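Local coordinates for protein sphingomyelinase C (Streptomyces griseocarneus, PDB 7CNE) that belongs to the endonuclease/exonuclease/phosphatase family of the DNase I-like clan and folds as an alpha/beta sandwich built around two mixed beta-sheets, at residues 65-70 with 103-108; 73-78 with 133-138; 145-150 with 172-177; 152-157 with 161-166; 205-210 with 248-253. One frame throughout, in Å; residues are numbered along the deposited sequence. Where two conformers were deposited one is given.

Interaction 1 of 5, residues 65-70 with 103-108; sequences AAAADR and TVLSKW
Ala67 and Leu105 make the apolar half of this contact: the methyl CB of Ala67 rests against Leu105 CD1 at 3.9 Å, both residues buried. Leu105 sends CG away from its own carbonyl carbon, but chi1 of -32° is twisted well off the usual staggered value, and the extended chi2 then carries CD1 out to the methyl. Phe43, Tyr71 and Gln74 pack on the same leucine. The other half lies nearer the surface, where Lys107 CB sits 3.8 Å from Arg70 O. Beyond CB the lysine runs fully extended, and its CG passes over one face of the Trp108 ring, offset toward the rim, 4.0 Å above the plane. Arg70 also leads away from the strand: a bend at chi3 (-85°) folds its guanidinium back toward Ala66, where NH2 donates to Ala66 O at 2.7 Å. That oxygen lies in the guanidinium plane, although the donor stands above the carbonyl plane. NH1 is bound by Ala38 O and Gln44 OE1, so several bonds limit rotation of the group. On the strand, Ser106 OG donates to a lone pair of Trp108 O, in the carbonyl plane, at 2.7 Å. Val104 and Ser106 face strand 131-139, whereas Leu105 looks to the other side, toward Ala67 and the residues that follow helix 57-66, the layering expected of an alpha/beta sandwich of the DNase I-like kind.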
# COMPACT_ATOMS: atom_id res chain seq x y z
N ALA A 65 4.23 0.90 16.50
CA ALA A 65 4.59 1.56 17.75
C ALA A 65 5.59 2.69 17.52
O ALA A 65 5.46 3.77 18.10
CB ALA A 65 5.17 0.55 18.74
N ALA A 66 6.60 2.46 16.67
CA ALA A 66 7.58 3.51 16.41
C ALA A 66 6.93 4.73 15.77
O ALA A 66 7.39 5.86 15.98
CB ALA A 66 8.71 2.98 15.53
N ALA A 67 5.86 4.52 15.00
CA ALA A 67 5.16 5.58 14.29
C ALA A 67 4.11 6.28 15.14
O ALA A 67 3.56 7.29 14.70
CB ALA A 67 4.49 5.00 13.04
N ALA A 68 3.81 5.78 16.35
CA ALA A 68 2.61 6.22 17.06
C ALA A 68 2.69 7.68 17.49
O ALA A 68 1.66 8.35 17.60
CB ALA A 68 2.33 5.34 18.27
N ASP A 69 3.90 8.18 17.77
CA ASP A 69 4.04 9.58 18.15
C ASP A 69 3.61 10.52 17.02
O ASP A 69 2.87 11.48 17.25
CB ASP A 69 5.49 9.85 18.59
CG ASP A 69 6.53 9.59 17.46
OD1 ASP A 69 6.27 8.79 16.53
OD2 ASP A 69 7.62 10.21 17.51
N ARG A 70 4.07 10.25 15.80
CA ARG A 70 3.72 11.08 14.65
C ARG A 70 2.39 10.71 14.02
O ARG A 70 1.71 11.57 13.46
CB ARG A 70 4.84 11.00 13.59
CG ARG A 70 6.25 11.38 14.10
CD ARG A 70 7.35 10.63 13.32
NE ARG A 70 7.60 9.29 13.88
CZ ARG A 70 8.59 8.47 13.50
NH1 ARG A 70 9.45 8.82 12.55
NH2 ARG A 70 8.71 7.28 14.09
N THR A 103 -1.79 -1.71 6.48
CA THR A 103 -2.25 -0.92 7.61
C THR A 103 -2.19 0.57 7.25
O THR A 103 -1.38 0.99 6.42
CB THR A 103 -1.40 -1.22 8.88
OG1 THR A 103 -1.88 -0.43 9.98
CG2 THR A 103 0.06 -0.90 8.63
N VAL A 104 -3.08 1.35 7.86
CA VAL A 104 -3.18 2.79 7.61
C VAL A 104 -2.90 3.51 8.91
O VAL A 104 -3.53 3.22 9.94
CB VAL A 104 -4.57 3.20 7.08
CG1 VAL A 104 -4.64 4.72 6.88
CG2 VAL A 104 -4.90 2.46 5.78
N LEU A 105 -1.98 4.48 8.86
CA LEU A 105 -1.57 5.30 10.00
C LEU A 105 -1.90 6.75 9.70
O LEU A 105 -1.74 7.22 8.56
CB LEU A 105 -0.06 5.16 10.29
CG LEU A 105 0.60 3.80 9.99
CD1 LEU A 105 2.14 3.83 10.17
CD2 LEU A 105 -0.02 2.70 10.84
N SER A 106 -2.33 7.49 10.72
CA SER A 106 -2.86 8.82 10.48
C SER A 106 -2.49 9.76 11.62
O SER A 106 -2.60 9.40 12.79
CB SER A 106 -4.38 8.76 10.33
OG SER A 106 -4.92 10.05 10.16
N LYS A 107 -2.04 10.96 11.24
CA LYS A 107 -1.89 12.06 12.18
C LYS A 107 -3.24 12.54 12.71
O LYS A 107 -3.32 13.05 13.84
CB LYS A 107 -1.14 13.20 11.46
CG LYS A 107 -1.16 14.54 12.14
CD LYS A 107 -0.37 15.56 11.34
CE LYS A 107 -0.37 16.89 12.06
NZ LYS A 107 0.40 17.89 11.28
N TRP A 108 -4.31 12.35 11.94
CA TRP A 108 -5.66 12.85 12.16
C TRP A 108 -6.57 11.76 12.72
O TRP A 108 -6.45 10.60 12.33
CB TRP A 108 -6.23 13.40 10.85
CG TRP A 108 -5.30 14.44 10.29
CD1 TRP A 108 -4.30 14.26 9.37
CD2 TRP A 108 -5.25 15.82 10.66
NE1 TRP A 108 -3.64 15.45 9.14
CE2 TRP A 108 -4.21 16.42 9.92
CE3 TRP A 108 -5.99 16.61 11.55
CZ2 TRP A 108 -3.90 17.78 10.04
CZ3 TRP A 108 -5.67 17.96 11.66
CH2 TRP A 108 -4.64 18.53 10.91

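Interaction 2 of 5, residues 73-78 with 133-138; sequences YQTPVV and AYVVLN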
# COMPACT_ATOMS: atom_id res chain seq x y z
N TYR A 73 -3.21 7.53 15.15
CA TYR A 73 -4.47 6.86 14.87
C TYR A 73 -4.22 5.82 13.78
O TYR A 73 -3.82 6.17 12.66
CB TYR A 73 -5.53 7.88 14.47
CG TYR A 73 -5.64 9.01 15.50
CD1 TYR A 73 -6.39 8.84 16.65
CD2 TYR A 73 -4.99 10.24 15.31
CE1 TYR A 73 -6.50 9.85 17.60
CE2 TYR A 73 -5.09 11.26 16.25
CZ TYR A 73 -5.85 11.05 17.40
OH TYR A 73 -5.98 12.04 18.35
N GLN A 74 -4.43 4.55 14.11
CA GLN A 74 -3.97 3.49 13.23
C GLN A 74 -5.02 2.38 13.12
O GLN A 74 -5.78 2.13 14.05
CB GLN A 74 -2.64 2.91 13.72
CG GLN A 74 -1.58 3.95 14.11
CD GLN A 74 -0.27 3.30 14.50
OE1 GLN A 74 -0.20 2.08 14.64
NE2 GLN A 74 0.79 4.10 14.64
N THR A 75 -5.02 1.70 11.96
CA THR A 75 -5.80 0.49 11.81
C THR A 75 -4.96 -0.72 12.19
O THR A 75 -3.73 -0.65 12.18
CB THR A 75 -6.27 0.33 10.37
OG1 THR A 75 -5.17 -0.08 9.55
CG2 THR A 75 -6.85 1.63 9.85
N PRO A 76 -5.60 -1.85 12.49
CA PRO A 76 -4.86 -3.12 12.48
C PRO A 76 -4.31 -3.41 11.08
O PRO A 76 -4.59 -2.72 10.10
CB PRO A 76 -5.91 -4.16 12.89
CG PRO A 76 -7.04 -3.37 13.52
CD PRO A 76 -7.03 -2.04 12.80
N VAL A 77 -3.49 -4.45 11.00
CA VAL A 77 -3.11 -4.99 9.70
C VAL A 77 -4.30 -5.74 9.13
O VAL A 77 -4.89 -6.60 9.80
CB VAL A 77 -1.88 -5.89 9.82
CG1 VAL A 77 -1.52 -6.48 8.45
CG2 VAL A 77 -0.70 -5.12 10.40
N VAL A 78 -4.68 -5.40 7.89
CA VAL A 78 -5.85 -6.01 7.26
C VAL A 78 -5.70 -7.52 7.24
O VAL A 78 -4.65 -8.05 6.85
CB VAL A 78 -6.04 -5.47 5.84
CG1 VAL A 78 -6.97 -6.38 5.03
CG2 VAL A 78 -6.57 -4.03 5.87
N ALA A 133 -8.35 -1.59 3.54
CA ALA A 133 -8.83 -0.89 4.72
C ALA A 133 -9.53 0.38 4.27
O ALA A 133 -9.07 1.06 3.35
CB ALA A 133 -7.67 -0.54 5.66
N TYR A 134 -10.64 0.70 4.93
CA TYR A 134 -11.39 1.93 4.68
C TYR A 134 -11.37 2.75 5.96
O TYR A 134 -11.83 2.28 6.99
CB TYR A 134 -12.83 1.63 4.28
CG TYR A 134 -13.73 2.84 4.21
CD1 TYR A 134 -13.57 3.79 3.21
CD2 TYR A 134 -14.78 3.00 5.12
CE1 TYR A 134 -14.41 4.88 3.11
CE2 TYR A 134 -15.62 4.11 5.03
CZ TYR A 134 -15.43 5.04 4.03
OH TYR A 134 -16.26 6.13 3.92
N VAL A 135 -10.84 3.98 5.88
CA VAL A 135 -10.81 4.85 7.05
C VAL A 135 -11.47 6.18 6.70
O VAL A 135 -11.31 6.69 5.59
CB VAL A 135 -9.38 5.08 7.59
CG1 VAL A 135 -8.76 3.76 7.93
CG2 VAL A 135 -8.52 5.86 6.62
N VAL A 136 -12.22 6.71 7.66
CA VAL A 136 -12.76 8.06 7.60
C VAL A 136 -11.99 8.87 8.63
O VAL A 136 -12.00 8.53 9.82
CB VAL A 136 -14.27 8.09 7.91
CG1 VAL A 136 -14.77 9.55 7.87
CG2 VAL A 136 -15.04 7.23 6.94
N LEU A 137 -11.30 9.91 8.17
CA LEU A 137 -10.54 10.78 9.04
C LEU A 137 -11.27 12.10 9.26
O LEU A 137 -11.95 12.60 8.37
CB LEU A 137 -9.16 11.07 8.45
CG LEU A 137 -8.41 9.83 7.93
CD1 LEU A 137 -7.16 10.26 7.20
CD2 LEU A 137 -8.08 8.86 9.08
N ASN A 138 -11.10 12.66 10.46
CA ASN A 138 -11.58 14.00 10.78
C ASN A 138 -10.41 14.98 10.68
O ASN A 138 -9.46 14.89 11.47
CB ASN A 138 -12.21 14.03 12.17
CG ASN A 138 -13.06 15.26 12.36
OD1 ASN A 138 -12.55 16.33 12.72
ND2 ASN A 138 -14.34 15.12 12.08
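Thr75 is the first residue of 73-78 to touch 133-138, and it does so closely: its methyl CG2 lies 3.4 Å from Val135 CG1, tighter than ordinary van der Waals contact, with the two side chains crossing at about a right angle. A chi1 of 75° tucks OG1 between the backbone N and the carbonyl carbon and leaves CG2 opposite the carbonyl carbon, aimed at the valine. The hydroxyl is held in turn, since OG1 donates to Pro76 O at 2.8 Å, tilted from the carbonyl plane, and is also bonded to Val104 N. These two bonds restrain rotation about CA-CB and so probably keep the methyl turned to Val135. Past Pro76 and Val77, Val78 makes the second touch. One of its branches, CG2, meets Ala133 CB at 3.7 Å and lies nearly as close to the backbone N of Ala133. Backbone bonds to Gly100 and Val102 hold Val78 in place. No hydrogen bond joins the two segments, and the touching is apolar, chiefly methyl on methyl. Val104 of the neighbouring strand also packs on Ala133 and Val135. This is the buried interior between the two facing sheets at the core of a DNase I-like alpha/beta sandwich.

Interaction 3 of 5, residues 145-150 with 172-177; sequences HVVGTH and RQIDAF
Ile174 alone carries the helix side of this contact, meeting Val147 and Thr149 on the strand. The backbones stay well apart, with 8.1 Å between Ile174 CA and Val147 CA, so the junction is made entirely by the ends of side chains, without a hydrogen bond. Coming along the helix, Gln173 sends its amide to the loop at Asn119 instead of to the strand, while its backbone O accepts from Phe177 N at 2.9 Å as part of the regular helical ladder. Ile174 follows and spreads its two branches over the strand. With chi1 at -71°, CG2 stands opposite the backbone N and comes within 4.2 Å of Val147 CG1, the two side chains meeting at a slant. The other branch runs on through CG1, and chi2 of 163° keeps it extended, so that CD1 extends to Thr149 CG2 at 4.4 Å. Both distances describe easy, unstrained packing. The hydroxyl of Thr149, close beside that methyl, is bonded through OG1 to Gly131 O. One turn on, Phe177 leans toward the strand without touching it and sets its ring edge-to-face with Tyr134 and with Phe132. Phe132 and Leu191 also pack on Ile174, so the helix lies over three adjacent strands, 131-139, 142-150 and 188-192. Strand 142-150, helix 162-180 and strand 188-192 form a beta-alpha-beta unit, in which the helix covers one face of the sheet and connects the two adjacent, parallel strands of the unit.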
# COMPACT_ATOMS: atom_id res chain seq x y z
N HIS A 145 -11.79 10.47 3.28
CA HIS A 145 -11.92 9.02 3.18
C HIS A 145 -10.70 8.46 2.48
O HIS A 145 -10.28 8.97 1.43
CB HIS A 145 -13.20 8.63 2.43
CG HIS A 145 -14.43 9.28 2.98
ND1 HIS A 145 -15.41 8.57 3.64
CD2 HIS A 145 -14.83 10.57 2.99
CE1 HIS A 145 -16.36 9.40 4.03
NE2 HIS A 145 -16.03 10.62 3.65
N VAL A 146 -10.12 7.40 3.05
CA VAL A 146 -8.94 6.76 2.47
C VAL A 146 -9.21 5.27 2.38
O VAL A 146 -9.64 4.66 3.37
CB VAL A 146 -7.67 7.03 3.30
CG1 VAL A 146 -6.47 6.32 2.68
CG2 VAL A 146 -7.40 8.52 3.40
N VAL A 147 -8.95 4.69 1.21
CA VAL A 147 -8.86 3.24 1.05
C VAL A 147 -7.39 2.90 0.85
O VAL A 147 -6.74 3.44 -0.05
CB VAL A 147 -9.69 2.73 -0.13
CG1 VAL A 147 -9.50 1.20 -0.31
CG2 VAL A 147 -11.17 3.08 0.05
N GLY A 148 -6.85 2.02 1.69
CA GLY A 148 -5.48 1.56 1.57
C GLY A 148 -5.51 0.10 1.15
O GLY A 148 -6.30 -0.68 1.68
N THR A 149 -4.65 -0.27 0.21
CA THR A 149 -4.73 -1.64 -0.29
C THR A 149 -3.41 -2.07 -0.91
O THR A 149 -2.46 -1.29 -1.04
CB THR A 149 -5.88 -1.79 -1.31
OG1 THR A 149 -6.16 -3.19 -1.51
CG2 THR A 149 -5.52 -1.16 -2.65
N HIS A 150 -3.39 -3.35 -1.26
CA HIS A 150 -2.32 -3.99 -2.01
C HIS A 150 -3.03 -4.93 -2.97
O HIS A 150 -3.57 -5.95 -2.53
CB HIS A 150 -1.37 -4.75 -1.07
CG HIS A 150 -0.19 -5.36 -1.75
ND1 HIS A 150 0.67 -6.23 -1.10
CD2 HIS A 150 0.29 -5.22 -3.00
CE1 HIS A 150 1.62 -6.61 -1.94
NE2 HIS A 150 1.42 -6.00 -3.10
N ARG A 172 -12.96 -2.73 -9.04
CA ARG A 172 -14.41 -2.51 -9.10
C ARG A 172 -15.09 -2.86 -7.78
O ARG A 172 -16.11 -2.24 -7.42
CB ARG A 172 -15.03 -3.31 -10.25
CG ARG A 172 -14.65 -2.74 -11.62
CD ARG A 172 -15.47 -3.33 -12.77
NE ARG A 172 -14.79 -3.13 -14.04
CZ ARG A 172 -15.13 -3.71 -15.19
NH1 ARG A 172 -16.17 -4.55 -15.24
NH2 ARG A 172 -14.42 -3.45 -16.28
N GLN A 173 -14.55 -3.82 -7.02
CA GLN A 173 -15.10 -4.09 -5.70
C GLN A 173 -14.93 -2.89 -4.78
O GLN A 173 -15.83 -2.56 -3.99
CB GLN A 173 -14.44 -5.33 -5.09
CG GLN A 173 -15.08 -5.73 -3.74
CD GLN A 173 -14.35 -6.86 -3.01
OE1 GLN A 173 -13.49 -7.54 -3.57
NE2 GLN A 173 -14.71 -7.07 -1.75
N ILE A 174 -13.77 -2.23 -4.85
CA ILE A 174 -13.53 -1.02 -4.08
C ILE A 174 -14.50 0.07 -4.51
O ILE A 174 -15.13 0.74 -3.68
CB ILE A 174 -12.06 -0.57 -4.23
CG1 ILE A 174 -11.13 -1.53 -3.49
CG2 ILE A 174 -11.86 0.89 -3.77
CD1 ILE A 174 -9.69 -1.41 -3.92
N ASP A 175 -14.63 0.26 -5.83
CA ASP A 175 -15.58 1.23 -6.36
C ASP A 175 -17.00 0.97 -5.86
O ASP A 175 -17.71 1.89 -5.45
CB ASP A 175 -15.52 1.21 -7.89
CG ASP A 175 -16.62 2.05 -8.54
OD1 ASP A 175 -16.72 3.27 -8.25
OD2 ASP A 175 -17.40 1.48 -9.33
N ALA A 176 -17.42 -0.30 -5.89
CA ALA A 176 -18.78 -0.61 -5.46
C ALA A 176 -18.95 -0.37 -3.96
O ALA A 176 -19.98 0.16 -3.52
CB ALA A 176 -19.13 -2.05 -5.83
N PHE A 177 -17.92 -0.71 -3.18
CA PHE A 177 -17.94 -0.43 -1.74
C PHE A 177 -18.09 1.07 -1.48
O PHE A 177 -18.91 1.49 -0.65
CB PHE A 177 -16.66 -0.98 -1.10
CG PHE A 177 -16.49 -0.61 0.36
CD1 PHE A 177 -16.95 -1.45 1.35
CD2 PHE A 177 -15.87 0.58 0.72
CE1 PHE A 177 -16.81 -1.11 2.69
CE2 PHE A 177 -15.72 0.93 2.07
CZ PHE A 177 -16.19 0.08 3.05

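Interaction 4 of 5, residues 152-157 with 161-166; sequences QSTDSG and GEAAAD
Gln152 meets Ala163 through a folded side chain: chi1 of 169° sets CG opposite the backbone N and brings it to 3.6 Å from Ala163 O, with Asp166 CB also near, and a sharp bend at chi2 (73°) turns the amide back toward its own main chain, where NE2 donates to Ser153 O at 2.8 Å. That bond uses a lone pair and lies in both the carbonyl and the amide planes. The other end of the amide, OE1, is bonded to Cys122 N, beside the Cys122-Cys158 disulfide, so the buried group is gripped at both ends. Here the loop after strand 142-150 folds back over the first turn of helix 162-180, with Gly161 at its N-cap. Ala163 is the centre of the contact, its CB wedged 3.5 Å from Ser153 O and 3.9 Å from Thr154 CA. Thr154 is the middle of an inverse gamma turn, and its OG1 is bonded to Arg167. An Asx turn follows: Asp155 OD2 accepts from Gly157 N at 2.8 Å, met from above the carboxylate plane. At the far end a water bridges the segments, donating to Gly157 O at 3.1 Å and to Glu162 OE1 at 2.8 Å.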
# COMPACT_ATOMS: atom_id res chain seq x y z
N GLN A 152 -3.90 -7.38 -6.48
CA GLN A 152 -3.42 -8.68 -6.94
C GLN A 152 -2.05 -8.60 -7.62
O GLN A 152 -1.85 -7.80 -8.54
CB GLN A 152 -4.45 -9.28 -7.90
CG GLN A 152 -3.96 -10.52 -8.67
CD GLN A 152 -3.89 -11.73 -7.77
OE1 GLN A 152 -4.83 -12.02 -7.06
NE2 GLN A 152 -2.75 -12.44 -7.80
N SER A 153 -1.12 -9.44 -7.19
CA SER A 153 0.19 -9.48 -7.81
C SER A 153 0.17 -10.34 -9.06
O SER A 153 -0.72 -11.17 -9.28
CB SER A 153 1.25 -10.01 -6.83
OG SER A 153 0.99 -11.37 -6.50
N THR A 154 1.17 -10.14 -9.92
CA THR A 154 1.30 -10.92 -11.15
C THR A 154 2.05 -12.21 -10.81
O THR A 154 3.26 -12.35 -11.00
CB THR A 154 1.99 -10.10 -12.24
OG1 THR A 154 1.17 -8.94 -12.50
CG2 THR A 154 2.13 -10.90 -13.53
N ASP A 155 1.29 -13.18 -10.29
CA ASP A 155 1.81 -14.32 -9.56
C ASP A 155 1.92 -15.57 -10.43
O ASP A 155 1.14 -15.78 -11.36
CB ASP A 155 0.93 -14.64 -8.35
CG ASP A 155 1.49 -15.78 -7.52
OD1 ASP A 155 2.53 -15.55 -6.87
OD2 ASP A 155 0.93 -16.90 -7.55
N SER A 156 2.89 -16.42 -10.06
CA SER A 156 3.16 -17.66 -10.76
C SER A 156 1.94 -18.57 -10.83
O SER A 156 1.75 -19.29 -11.82
CB SER A 156 4.31 -18.39 -10.06
OG SER A 156 5.06 -19.15 -10.98
N GLY A 157 1.11 -18.56 -9.78
CA GLY A 157 -0.07 -19.40 -9.69
C GLY A 157 -1.27 -18.90 -10.45
O GLY A 157 -2.28 -19.59 -10.52
N GLY A 161 -3.12 -13.78 -17.98
CA GLY A 161 -4.17 -12.79 -17.93
C GLY A 161 -5.01 -12.80 -16.67
O GLY A 161 -5.76 -11.83 -16.43
N GLU A 162 -4.92 -13.85 -15.84
CA GLU A 162 -5.81 -13.95 -14.69
C GLU A 162 -5.51 -12.88 -13.64
O GLU A 162 -6.44 -12.34 -13.01
CB GLU A 162 -5.72 -15.34 -14.07
CG GLU A 162 -6.90 -15.62 -13.13
CD GLU A 162 -6.83 -17.01 -12.51
OE1 GLU A 162 -5.77 -17.66 -12.62
OE2 GLU A 162 -7.85 -17.45 -11.92
N ALA A 163 -4.23 -12.56 -13.42
CA ALA A 163 -3.87 -11.55 -12.43
C ALA A 163 -4.49 -10.19 -12.78
O ALA A 163 -5.08 -9.53 -11.92
CB ALA A 163 -2.35 -11.44 -12.32
N ALA A 164 -4.34 -9.76 -14.03
CA ALA A 164 -4.93 -8.50 -14.46
C ALA A 164 -6.46 -8.54 -14.37
O ALA A 164 -7.09 -7.55 -13.97
CB ALA A 164 -4.50 -8.15 -15.88
N ALA A 165 -7.06 -9.67 -14.74
CA ALA A 165 -8.51 -9.79 -14.63
C ALA A 165 -8.97 -9.64 -13.18
O ALA A 165 -9.99 -8.99 -12.91
CB ALA A 165 -8.97 -11.14 -15.19
N ASP A 166 -8.24 -10.23 -12.24
CA ASP A 166 -8.65 -10.13 -10.85
C ASP A 166 -8.35 -8.75 -10.27
O ASP A 166 -9.13 -8.25 -9.46
CB ASP A 166 -8.01 -11.24 -10.02
CG ASP A 166 -8.71 -12.57 -10.22
OD1 ASP A 166 -9.83 -12.55 -10.76
OD2 ASP A 166 -8.14 -13.61 -9.85
O HOH W 1 -5.41 -19.72 -10.80

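Interaction 5 of 5, residues 205-210 with 248-253; sequences ASMLAD and YVLHRN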
# COMPACT_ATOMS: atom_id res chain seq x y z
N ALA A 205 -4.71 2.85 -17.72
CA ALA A 205 -5.99 3.48 -18.06
C ALA A 205 -7.17 2.63 -17.61
O ALA A 205 -8.20 3.17 -17.20
CB ALA A 205 -6.06 3.76 -19.56
N SER A 206 -7.07 1.30 -17.68
CA SER A 206 -8.21 0.51 -17.21
C SER A 206 -8.32 0.54 -15.69
O SER A 206 -9.43 0.48 -15.14
CB SER A 206 -8.15 -0.92 -17.74
OG SER A 206 -6.97 -1.59 -17.32
N MET A 207 -7.19 0.66 -14.98
CA MET A 207 -7.25 0.85 -13.53
C MET A 207 -8.05 2.10 -13.17
O MET A 207 -8.95 2.05 -12.32
CB MET A 207 -5.83 0.92 -12.96
CG MET A 207 -5.78 1.26 -11.48
SD MET A 207 -4.09 1.58 -10.97
CE MET A 207 -3.89 3.28 -11.55
N LEU A 208 -7.74 3.23 -13.82
CA LEU A 208 -8.48 4.47 -13.58
C LEU A 208 -9.98 4.27 -13.79
O LEU A 208 -10.80 4.73 -12.99
CB LEU A 208 -7.97 5.58 -14.51
CG LEU A 208 -6.52 6.06 -14.36
CD1 LEU A 208 -6.28 7.15 -15.39
CD2 LEU A 208 -6.26 6.57 -12.93
N ALA A 209 -10.35 3.59 -14.88
CA ALA A 209 -11.77 3.39 -15.17
C ALA A 209 -12.41 2.43 -14.18
O ALA A 209 -13.54 2.65 -13.74
CB ALA A 209 -11.94 2.89 -16.60
N ASP A 210 -11.69 1.36 -13.80
CA ASP A 210 -12.25 0.37 -12.88
C ASP A 210 -12.45 0.94 -11.48
O ASP A 210 -13.47 0.68 -10.84
CB ASP A 210 -11.35 -0.86 -12.83
CG ASP A 210 -11.46 -1.73 -14.09
OD1 ASP A 210 -12.52 -1.69 -14.75
OD2 ASP A 210 -10.48 -2.44 -14.41
N TYR A 248 0.48 4.24 -6.03
CA TYR A 248 -0.35 5.39 -6.36
C TYR A 248 -1.11 5.91 -5.14
O TYR A 248 -1.41 5.16 -4.21
CB TYR A 248 -1.41 5.04 -7.42
CG TYR A 248 -0.88 4.46 -8.72
CD1 TYR A 248 -0.69 3.09 -8.86
CD2 TYR A 248 -0.62 5.29 -9.81
CE1 TYR A 248 -0.23 2.55 -10.06
CE2 TYR A 248 -0.16 4.76 -11.02
CZ TYR A 248 0.03 3.38 -11.13
OH TYR A 248 0.50 2.83 -12.31
N VAL A 249 -1.45 7.20 -5.19
CA VAL A 249 -2.49 7.79 -4.33
C VAL A 249 -3.36 8.64 -5.24
O VAL A 249 -2.91 9.69 -5.72
CB VAL A 249 -1.91 8.64 -3.19
CG1 VAL A 249 -3.05 9.16 -2.26
CG2 VAL A 249 -0.85 7.88 -2.40
N LEU A 250 -4.59 8.20 -5.48
CA LEU A 250 -5.44 8.82 -6.50
C LEU A 250 -6.81 9.14 -5.92
O LEU A 250 -7.41 8.32 -5.22
CB LEU A 250 -5.60 7.91 -7.73
CG LEU A 250 -4.31 7.59 -8.49
CD1 LEU A 250 -4.52 6.50 -9.57
CD2 LEU A 250 -3.73 8.86 -9.11
N HIS A 251 -7.30 10.34 -6.24
CA HIS A 251 -8.63 10.77 -5.82
C HIS A 251 -9.71 10.11 -6.67
O HIS A 251 -9.47 9.60 -7.77
CB HIS A 251 -8.74 12.29 -5.92
CG HIS A 251 -7.97 13.00 -4.86
ND1 HIS A 251 -8.50 13.30 -3.62
CD2 HIS A 251 -6.69 13.45 -4.84
CE1 HIS A 251 -7.59 13.91 -2.89
NE2 HIS A 251 -6.48 14.01 -3.60
N ARG A 252 -10.93 10.14 -6.13
CA ARG A 252 -12.10 9.55 -6.78
C ARG A 252 -12.82 10.59 -7.64
O ARG A 252 -13.00 11.73 -7.22
CB ARG A 252 -13.06 9.02 -5.70
CG ARG A 252 -14.29 8.32 -6.23
CD ARG A 252 -14.88 7.44 -5.12
NE ARG A 252 -16.15 6.83 -5.49
CZ ARG A 252 -16.27 5.66 -6.11
NH1 ARG A 252 -15.20 4.95 -6.44
NH2 ARG A 252 -17.48 5.19 -6.39
N ASN A 253 -13.23 10.17 -8.84
CA ASN A 253 -13.97 11.09 -9.70
C ASN A 253 -15.23 11.59 -9.01
O ASN A 253 -15.90 10.85 -8.29
CB ASN A 253 -14.34 10.40 -11.02
CG ASN A 253 -13.14 10.25 -11.95
OD1 ASN A 253 -12.29 11.14 -12.02
ND2 ASN A 253 -13.08 9.13 -12.66
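Helix 205-210 passes over strand 248-251 with Leu208 nearest Leu250, 8.8 Å between their CA atoms. The axes of these short segments come within 11.0 Å and cross at -45°, running in broadly the same direction. At that separation the backbones make no hydrogen bond with each other, and three apolar side chains close the gap together with one aromatic ring. Met207 reaches out with CG opposite its backbone N, then bends at the sulfur (chi3 80°) so that its terminal methyl comes down on the face of Tyr248. CE stands 3.9 Å from the ring centroid, only 8° off the ring normal, a CH-pi contact almost exactly over the centre. SD, 4.5 Å from the same centroid, adds a Met-aromatic contact from the same side. Strand 247-251 is an outermost strand of the six-stranded sheet, and helix 203-211 covers it here as one of the outer helices of the alpha/beta sandwich. The tyrosine hydroxyl is bonded to Val197 O, a tie that would restrain the far end of the ring. Leu250 CD1 fits where the helix side chains converge, 3.8 Å from Met207 CE and 3.8 Å from Leu208 CD2, and the Leu250 side chain crosses those of Met207 and Leu208 at about a right angle. Leu208 is less deeply buried than Met207, which also packs against Leu195 of a loop and Phe171 of helix 162-180.

In the fold
Interactions 1 and 2, with centres 10 Å apart, share the seven-stranded sheet, where strands 73-74 and 103-106 are neighbours, and their segments alternate along the chain. Interaction 2 spans to the six-stranded sheet, which interactions 3 and 5 also reach. Strands 131-139 and 142-150 pair between interactions 2 and 3, whose centres are 12 Å apart. Interactions 3 and 5 are tied by two salt bridges, Arg172 to Asp210 and Asp175 to Arg252. Interaction 4 uses the start of the same helix as interaction 3, between its segments in sequence; its centre lies 31 Å from that of interaction 1. Together they run from the residues following helix 57-66 through both sheets to helices 162-180 and 203-211.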